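Local coordinates for mandelate racemase/muconate lactonizing enzyme-like protein (Rubrobacter xylanophilus DSM 9941, PDB 2QQ6) that binds magnesium and is probably a lyase of the enolase superfamily, resembling mandelate racemase and muconate lactonizing enzyme, at residues 268-273 against 294-300; 36-40 against 291-295. All blocks are in the same frame, centred on the assembly; numbering follows the deposited sequence.

Interaction 1 (268-273 against 294-300); sequences ENVYTR and KCGGLAE. With MG (magnesium ion), chain D.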
ATOM      1  N   GLU B 268     -12.999   4.562   1.838  1.00 37.52           N
ATOM      2  CA  GLU B 268     -12.531   4.087   0.538  1.00 39.26           C
ATOM      3  C   GLU B 268     -11.013   4.106   0.372  1.00 39.76           C
ATOM      4  O   GLU B 268     -10.477   3.510  -0.560  1.00 39.85           O
ATOM      5  CB  GLU B 268     -13.169   4.900  -0.585  1.00 41.22           C
ATOM      6  CG  GLU B 268     -12.967   6.395  -0.465  1.00 42.92           C
ATOM      7  CD  GLU B 268     -13.421   7.126  -1.697  1.00 44.52           C
ATOM      8  OE1 GLU B 268     -12.830   6.882  -2.769  1.00 45.61           O
ATOM      9  OE2 GLU B 268     -14.367   7.937  -1.601  1.00 45.96           O
ATOM     10  N   ASN B 269     -10.318   4.790   1.272  1.00 40.02           N
ATOM     11  CA  ASN B 269      -8.871   4.855   1.175  1.00 39.37           C
ATOM     12  C   ASN B 269      -8.139   4.104   2.280  1.00 39.09           C
ATOM     13  O   ASN B 269      -6.930   4.231   2.427  1.00 38.82           O
ATOM     14  CB  ASN B 269      -8.412   6.312   1.131  1.00 40.00           C
ATOM     15  CG  ASN B 269      -8.723   6.971  -0.191  1.00 40.76           C
ATOM     16  OD1 ASN B 269      -8.428   6.420  -1.251  1.00 40.41           O
ATOM     17  ND2 ASN B 269      -9.319   8.156  -0.139  1.00 41.57           N
ATOM     18  N   VAL B 270      -8.870   3.310   3.050  1.00 38.76           N
ATOM     19  CA  VAL B 270      -8.258   2.525   4.111  1.00 39.43           C
ATOM     20  C   VAL B 270      -8.415   1.049   3.749  1.00 38.84           C
ATOM     21  O   VAL B 270      -9.501   0.622   3.357  1.00 38.02           O
ATOM     22  CB  VAL B 270      -8.921   2.839   5.478  1.00 40.22           C
ATOM     23  CG1 VAL B 270     -10.417   2.998   5.306  1.00 41.82           C
ATOM     24  CG2 VAL B 270      -8.623   1.735   6.473  1.00 40.56           C
ATOM     25  N   TYR B 271      -7.331   0.279   3.856  1.00 37.59           N
ATOM     26  CA  TYR B 271      -7.369  -1.145   3.513  1.00 36.52           C
ATOM     27  C   TYR B 271      -7.212  -2.046   4.736  1.00 36.14           C
ATOM     28  O   TYR B 271      -6.620  -1.645   5.732  1.00 37.12           O
ATOM     29  CB  TYR B 271      -6.233  -1.502   2.550  1.00 37.81           C
ATOM     30  CG  TYR B 271      -6.009  -0.571   1.383  1.00 38.69           C
ATOM     31  CD1 TYR B 271      -5.635   0.753   1.581  1.00 39.10           C
ATOM     32  CD2 TYR B 271      -6.131  -1.033   0.067  1.00 39.55           C
ATOM     33  CE1 TYR B 271      -5.385   1.596   0.498  1.00 40.47           C
ATOM     34  CE2 TYR B 271      -5.884  -0.200  -1.022  1.00 38.74           C
ATOM     35  CZ  TYR B 271      -5.510   1.113  -0.800  1.00 39.90           C
ATOM     36  OH  TYR B 271      -5.245   1.944  -1.867  1.00 40.63           O
ATOM     37  N   THR B 272      -7.725  -3.270   4.638  1.00 34.01           N
ATOM     38  CA  THR B 272      -7.628  -4.295   5.698  1.00 33.11           C
ATOM     39  C   THR B 272      -8.306  -4.053   7.031  1.00 32.53           C
ATOM     40  O   THR B 272      -8.430  -2.925   7.511  1.00 32.19           O
ATOM     41  CB  THR B 272      -6.155  -4.689   6.051  1.00 31.86           C
ATOM     42  OG1 THR B 272      -5.492  -3.591   6.684  1.00 30.60           O
ATOM     43  CG2 THR B 272      -5.394  -5.105   4.813  1.00 31.63           C
ATOM     44  N   ARG B 273      -8.714  -5.157   7.638  1.00 31.11           N
ATOM     45  CA  ARG B 273      -9.382  -5.122   8.918  1.00 31.37           C
ATOM     46  C   ARG B 273      -8.537  -4.393   9.954  1.00 31.86           C
ATOM     47  O   ARG B 273      -9.057  -3.644  10.778  1.00 32.88           O
ATOM     48  CB  ARG B 273      -9.668  -6.546   9.378  1.00 31.72           C
ATOM     49  CG  ARG B 273      -8.460  -7.459   9.348  1.00 32.90           C
ATOM     50  CD  ARG B 273      -8.846  -8.808   9.918  1.00 35.09           C
ATOM     51  NE  ARG B 273      -7.765  -9.782   9.839  1.00 36.30           N
ATOM     52  CZ  ARG B 273      -7.339 -10.343   8.713  1.00 35.65           C
ATOM     53  NH1 ARG B 273      -7.900 -10.034   7.553  1.00 35.70           N
ATOM     54  NH2 ARG B 273      -6.345 -11.212   8.753  1.00 34.92           N
ATOM     55  N   LYS B 294     -11.031  -3.309  -3.615  1.00 34.11           N
ATOM     56  CA  LYS B 294      -9.838  -2.529  -3.326  1.00 35.34           C
ATOM     57  C   LYS B 294      -9.240  -2.862  -1.960  1.00 37.28           C
ATOM     58  O   LYS B 294      -8.021  -3.020  -1.833  1.00 36.51           O
ATOM     59  CB  LYS B 294     -10.177  -1.038  -3.397  1.00 33.63           C
ATOM     60  CG  LYS B 294      -8.983  -0.090  -3.337  1.00 31.90           C
ATOM     61  CD  LYS B 294      -9.455   1.371  -3.290  1.00 28.96           C
ATOM     62  CE  LYS B 294      -8.295   2.339  -3.112  1.00 26.40           C
ATOM     63  NZ  LYS B 294      -8.772   3.742  -3.004  1.00 24.41           N
ATOM     64  N   CYS B 295     -10.108  -2.990  -0.955  1.00 38.30           N
ATOM     65  CA  CYS B 295      -9.707  -3.259   0.429  1.00 39.69           C
ATOM     66  C   CYS B 295      -9.083  -4.613   0.739  1.00 40.59           C
ATOM     67  O   CYS B 295      -8.146  -4.689   1.531  1.00 41.42           O
ATOM     68  CB  CYS B 295     -10.894  -3.059   1.358  1.00 40.09           C
ATOM     69  SG  CYS B 295     -12.100  -4.376   1.247  1.00 45.46           S
ATOM     70  N   GLY B 296      -9.609  -5.682   0.146  1.00 41.70           N
ATOM     71  CA  GLY B 296      -9.048  -7.000   0.409  1.00 41.88           C
ATOM     72  C   GLY B 296      -9.868  -8.193  -0.043  1.00 40.81           C
ATOM     73  O   GLY B 296      -9.359  -9.309  -0.096  1.00 39.59           O
ATOM     74  N   GLY B 297     -11.135  -7.963  -0.361  1.00 41.08           N
ATOM     75  CA  GLY B 297     -11.985  -9.046  -0.814  1.00 41.74           C
ATOM     76  C   GLY B 297     -13.286  -9.103  -0.055  1.00 42.20           C
ATOM     77  O   GLY B 297     -13.449  -8.419   0.952  1.00 43.61           O
ATOM     78  N   LEU B 298     -14.211  -9.928  -0.536  1.00 42.45           N
ATOM     79  CA  LEU B 298     -15.523 -10.080   0.092  1.00 41.53           C
ATOM     80  C   LEU B 298     -15.380 -10.435   1.562  1.00 40.57           C
ATOM     81  O   LEU B 298     -16.003  -9.813   2.425  1.00 39.78           O
ATOM     82  CB  LEU B 298     -16.336 -11.170  -0.619  1.00 42.38           C
ATOM     83  CG  LEU B 298     -16.797 -11.006  -2.077  1.00 41.65           C
ATOM     84  CD1 LEU B 298     -15.619 -10.793  -3.025  1.00 40.92           C
ATOM     85  CD2 LEU B 298     -17.562 -12.266  -2.464  1.00 40.55           C
ATOM     86  N   ALA B 299     -14.561 -11.445   1.843  1.00 39.93           N
ATOM     87  CA  ALA B 299     -14.322 -11.873   3.215  1.00 39.35           C
ATOM     88  C   ALA B 299     -13.873 -10.680   4.062  1.00 38.77           C
ATOM     89  O   ALA B 299     -14.497 -10.364   5.075  1.00 38.98           O
ATOM     90  CB  ALA B 299     -13.267 -12.963   3.241  1.00 39.44           C
ATOM     91  N   GLU B 300     -12.796 -10.020   3.639  1.00 37.41           N
ATOM     92  CA  GLU B 300     -12.277  -8.851   4.349  1.00 36.18           C
ATOM     93  C   GLU B 300     -13.399  -7.856   4.566  1.00 35.37           C
ATOM     94  O   GLU B 300     -13.662  -7.422   5.682  1.00 35.63           O
ATOM     95  CB  GLU B 300     -11.177  -8.165   3.537  1.00 35.04           C
ATOM     96  CG  GLU B 300     -10.387  -7.140   4.331  1.00 32.67           C
ATOM     97  CD  GLU B 300      -9.399  -7.779   5.289  1.00 31.96           C
ATOM     98  OE1 GLU B 300      -9.785  -8.728   6.007  1.00 32.67           O
ATOM     99  OE2 GLU B 300      -8.238  -7.331   5.328  1.00 31.57           O
TER
HETATM  100 MG    MG D 409     -15.369   8.952  -3.059  1.00 45.28          MG
HETATM  101  O   HOH W   1     -11.069   5.266  -4.084  1.00 20.96           O
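This is a buried polar contact between two successive loops of the enolase-type barrel domain: one leaves strand 264-266 and enters helix 272-282, the other leads from strand 287-288 into helix 298-310. At the metal end, E268 OE2 binds the magnesium ion at 2.0 Å, alongside D216 and E242. The fully extended side chain of K294 reaches across, so that its NZ donates to E268 O at 3.0 Å and weakly to N269 OD1 at 3.2 Å; Y271 OH lies 3.3 Å from K294 CE. Further along, T272 N makes a weak hydrogen bond to C295 O (3.4 Å). E300 closes the far end, its OE2 weakly accepting from R273 N at 3.2 Å while its OE1 forms a salt bridge with R273 NH1 at 2.8 Å. G296 and G297 turn the chain there with positive phi. Because K294 NZ also donates to a water bound by E268 OE1 (2.7 Å), the lysine charge is tied directly to the backbone and, through water, to the carboxylate of a metal ligand.

Interaction 2 (36-40 against 291-295); sequences GECYP and DVAKC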
ATOM      1  N   GLY B  36     -13.471 -12.655 -11.085  1.00 49.78           N
ATOM      2  CA  GLY B  36     -13.367 -11.513 -10.193  1.00 49.25           C
ATOM      3  C   GLY B  36     -12.828 -10.269 -10.889  1.00 48.36           C
ATOM      4  O   GLY B  36     -12.134 -10.370 -11.908  1.00 48.26           O
ATOM      5  N   GLU B  37     -13.144  -9.095 -10.341  1.00 47.19           N
ATOM      6  CA  GLU B  37     -12.691  -7.824 -10.917  1.00 46.08           C
ATOM      7  C   GLU B  37     -11.950  -6.952  -9.901  1.00 45.10           C
ATOM      8  O   GLU B  37     -12.436  -6.738  -8.787  1.00 45.38           O
ATOM      9  CB  GLU B  37     -13.880  -7.037 -11.462  1.00 45.27           C
ATOM     10  CG  GLU B  37     -13.493  -5.822 -12.266  1.00 45.78           C
ATOM     11  CD  GLU B  37     -14.672  -4.915 -12.527  1.00 47.71           C
ATOM     12  OE1 GLU B  37     -15.819  -5.392 -12.389  1.00 47.35           O
ATOM     13  OE2 GLU B  37     -14.458  -3.729 -12.873  1.00 49.15           O
ATOM     14  N   CYS B  38     -10.779  -6.447 -10.289  1.00 42.62           N
ATOM     15  CA  CYS B  38      -9.991  -5.588  -9.413  1.00 40.36           C
ATOM     16  C   CYS B  38     -10.488  -4.152  -9.518  1.00 40.30           C
ATOM     17  O   CYS B  38     -11.171  -3.781 -10.478  1.00 41.44           O
ATOM     18  CB  CYS B  38      -8.509  -5.618  -9.800  1.00 39.68           C
ATOM     19  SG  CYS B  38      -7.586  -7.142  -9.425  1.00 39.16           S
ATOM     20  N   TYR B  39     -10.149  -3.352  -8.513  1.00 38.90           N
ATOM     21  CA  TYR B  39     -10.509  -1.944  -8.484  1.00 36.33           C
ATOM     22  C   TYR B  39      -9.544  -1.243  -9.439  1.00 36.31           C
ATOM     23  O   TYR B  39      -8.418  -1.697  -9.652  1.00 37.05           O
ATOM     24  CB  TYR B  39     -10.338  -1.403  -7.064  1.00 35.23           C
ATOM     25  CG  TYR B  39     -10.294   0.108  -6.954  1.00 35.93           C
ATOM     26  CD1 TYR B  39     -11.460   0.853  -6.781  1.00 35.66           C
ATOM     27  CD2 TYR B  39      -9.077   0.798  -7.040  1.00 35.65           C
ATOM     28  CE1 TYR B  39     -11.413   2.244  -6.696  1.00 34.41           C
ATOM     29  CE2 TYR B  39      -9.024   2.182  -6.961  1.00 33.35           C
ATOM     30  CZ  TYR B  39     -10.195   2.897  -6.791  1.00 33.96           C
ATOM     31  OH  TYR B  39     -10.152   4.267  -6.732  1.00 33.43           O
ATOM     32  N   PRO B  40      -9.980  -0.143 -10.055  1.00 36.26           N
ATOM     33  CA  PRO B  40      -9.100   0.575 -10.981  1.00 36.94           C
ATOM     34  C   PRO B  40      -7.974   1.312 -10.258  1.00 37.54           C
ATOM     35  O   PRO B  40      -8.058   2.503  -9.993  1.00 37.66           O
ATOM     36  CB  PRO B  40     -10.054   1.520 -11.697  1.00 36.84           C
ATOM     37  CG  PRO B  40     -11.127   1.767 -10.655  1.00 36.84           C
ATOM     38  CD  PRO B  40     -11.352   0.387 -10.106  1.00 36.65           C
ATOM     39  N   ASP B 291     -14.014  -0.537  -0.122  1.00 32.65           N
ATOM     40  CA  ASP B 291     -14.302  -0.980  -1.479  1.00 32.40           C
ATOM     41  C   ASP B 291     -13.847  -2.432  -1.632  1.00 31.57           C
ATOM     42  O   ASP B 291     -12.651  -2.710  -1.719  1.00 30.67           O
ATOM     43  CB  ASP B 291     -13.570  -0.069  -2.473  1.00 35.23           C
ATOM     44  CG  ASP B 291     -14.046  -0.242  -3.909  1.00 38.50           C
ATOM     45  OD1 ASP B 291     -13.970  -1.374  -4.435  1.00 42.37           O
ATOM     46  OD2 ASP B 291     -14.489   0.756  -4.519  1.00 40.34           O
ATOM     47  N   VAL B 292     -14.810  -3.349  -1.666  1.00 30.45           N
ATOM     48  CA  VAL B 292     -14.532  -4.778  -1.793  1.00 30.72           C
ATOM     49  C   VAL B 292     -13.452  -5.156  -2.799  1.00 31.48           C
ATOM     50  O   VAL B 292     -12.663  -6.072  -2.549  1.00 32.28           O
ATOM     51  CB  VAL B 292     -15.807  -5.551  -2.151  1.00 29.92           C
ATOM     52  CG1 VAL B 292     -15.509  -7.035  -2.261  1.00 27.85           C
ATOM     53  CG2 VAL B 292     -16.867  -5.295  -1.097  1.00 29.92           C
ATOM     54  N   ALA B 293     -13.410  -4.461  -3.932  1.00 31.89           N
ATOM     55  CA  ALA B 293     -12.417  -4.767  -4.954  1.00 32.87           C
ATOM     56  C   ALA B 293     -11.127  -4.000  -4.743  1.00 33.55           C
ATOM     57  O   ALA B 293     -10.227  -4.037  -5.586  1.00 34.04           O
ATOM     58  CB  ALA B 293     -12.974  -4.465  -6.337  1.00 32.69           C
ATOM     59  N   LYS B 294     -11.031  -3.309  -3.615  1.00 34.11           N
ATOM     60  CA  LYS B 294      -9.838  -2.529  -3.326  1.00 35.34           C
ATOM     61  C   LYS B 294      -9.240  -2.862  -1.960  1.00 37.28           C
ATOM     62  O   LYS B 294      -8.021  -3.020  -1.833  1.00 36.51           O
ATOM     63  CB  LYS B 294     -10.177  -1.038  -3.397  1.00 33.63           C
ATOM     64  CG  LYS B 294      -8.983  -0.090  -3.337  1.00 31.90           C
ATOM     65  CD  LYS B 294      -9.455   1.371  -3.290  1.00 28.96           C
ATOM     66  CE  LYS B 294      -8.295   2.339  -3.112  1.00 26.40           C
ATOM     67  NZ  LYS B 294      -8.772   3.742  -3.004  1.00 24.41           N
ATOM     68  N   CYS B 295     -10.108  -2.990  -0.955  1.00 38.30           N
ATOM     69  CA  CYS B 295      -9.707  -3.259   0.429  1.00 39.69           C
ATOM     70  C   CYS B 295      -9.083  -4.613   0.739  1.00 40.59           C
ATOM     71  O   CYS B 295      -8.146  -4.689   1.531  1.00 41.42           O
ATOM     72  CB  CYS B 295     -10.894  -3.059   1.358  1.00 40.09           C
ATOM     73  SG  CYS B 295     -12.100  -4.376   1.247  1.00 45.46           S
TER
HETATM   74  O   HOH W   1     -11.069   5.266  -4.084  1.00 20.96           O
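E37 ends strand 32-37, and its carbonyl O rests 3.4 Å from A293 CB; its carboxylate is turned elsewhere, to S322 and the backbone of G325. At C38 the CA-to-CB bond points away from 291-295, and its side chain touches V23 of strand 21-29; the contact amounts to little more than its carbonyl C lying 3.9 Å from A293 O. Y39 contributes most of what 36-40 buries here. Its N gives a weak hydrogen bond to A293 O (3.0 Å), and its CB sits 4.1 Å from A293 CB. Here the N-terminal capping domain of the enolase superfamily meets the barrel domain: the loop following strand 32-37 lies against the short, weakly bonded helix 292-295. D291 is its N-cap, with OD1 accepting from A293 N at 3.2 Å, while its OD2 is hydrogen-bonded to H318. K294 lays its aliphatic chain over one face of the Y39 ring, a CH-pi contact with CD 3.7 Å from the ring centroid. Beyond the ring, Y39 OH accepts from a water at 3.0 Å and is hydrogen-bonded to F79 O of the second subunit; K294 NZ, which also donates to E268 O, donates to the same water at 3.0 Å.

Overall arrangement
K294 and C295 belong to both contacts, whose centres lie about 8 Å apart, and K294 does most to join them. Its CD methylene lies over the ring of the capping-domain tyrosine in interaction 2, while its NZ donates to E268 O in interaction 1. A single water spans the two, with its O 2.7 Å from E268 OE1 and 3.0 Å from Y39 OH, so the Y39 side chain, about 8 Å from the magnesium ion, connects to the metal site through one solvent molecule. On helix 292-295, V292 CG1 packs 3.6 Å from L298 N, fitting this helix against the start of helix 298-310. F79 of the second subunit packs on E268 and K294, bringing the dimer partner close to the metal site.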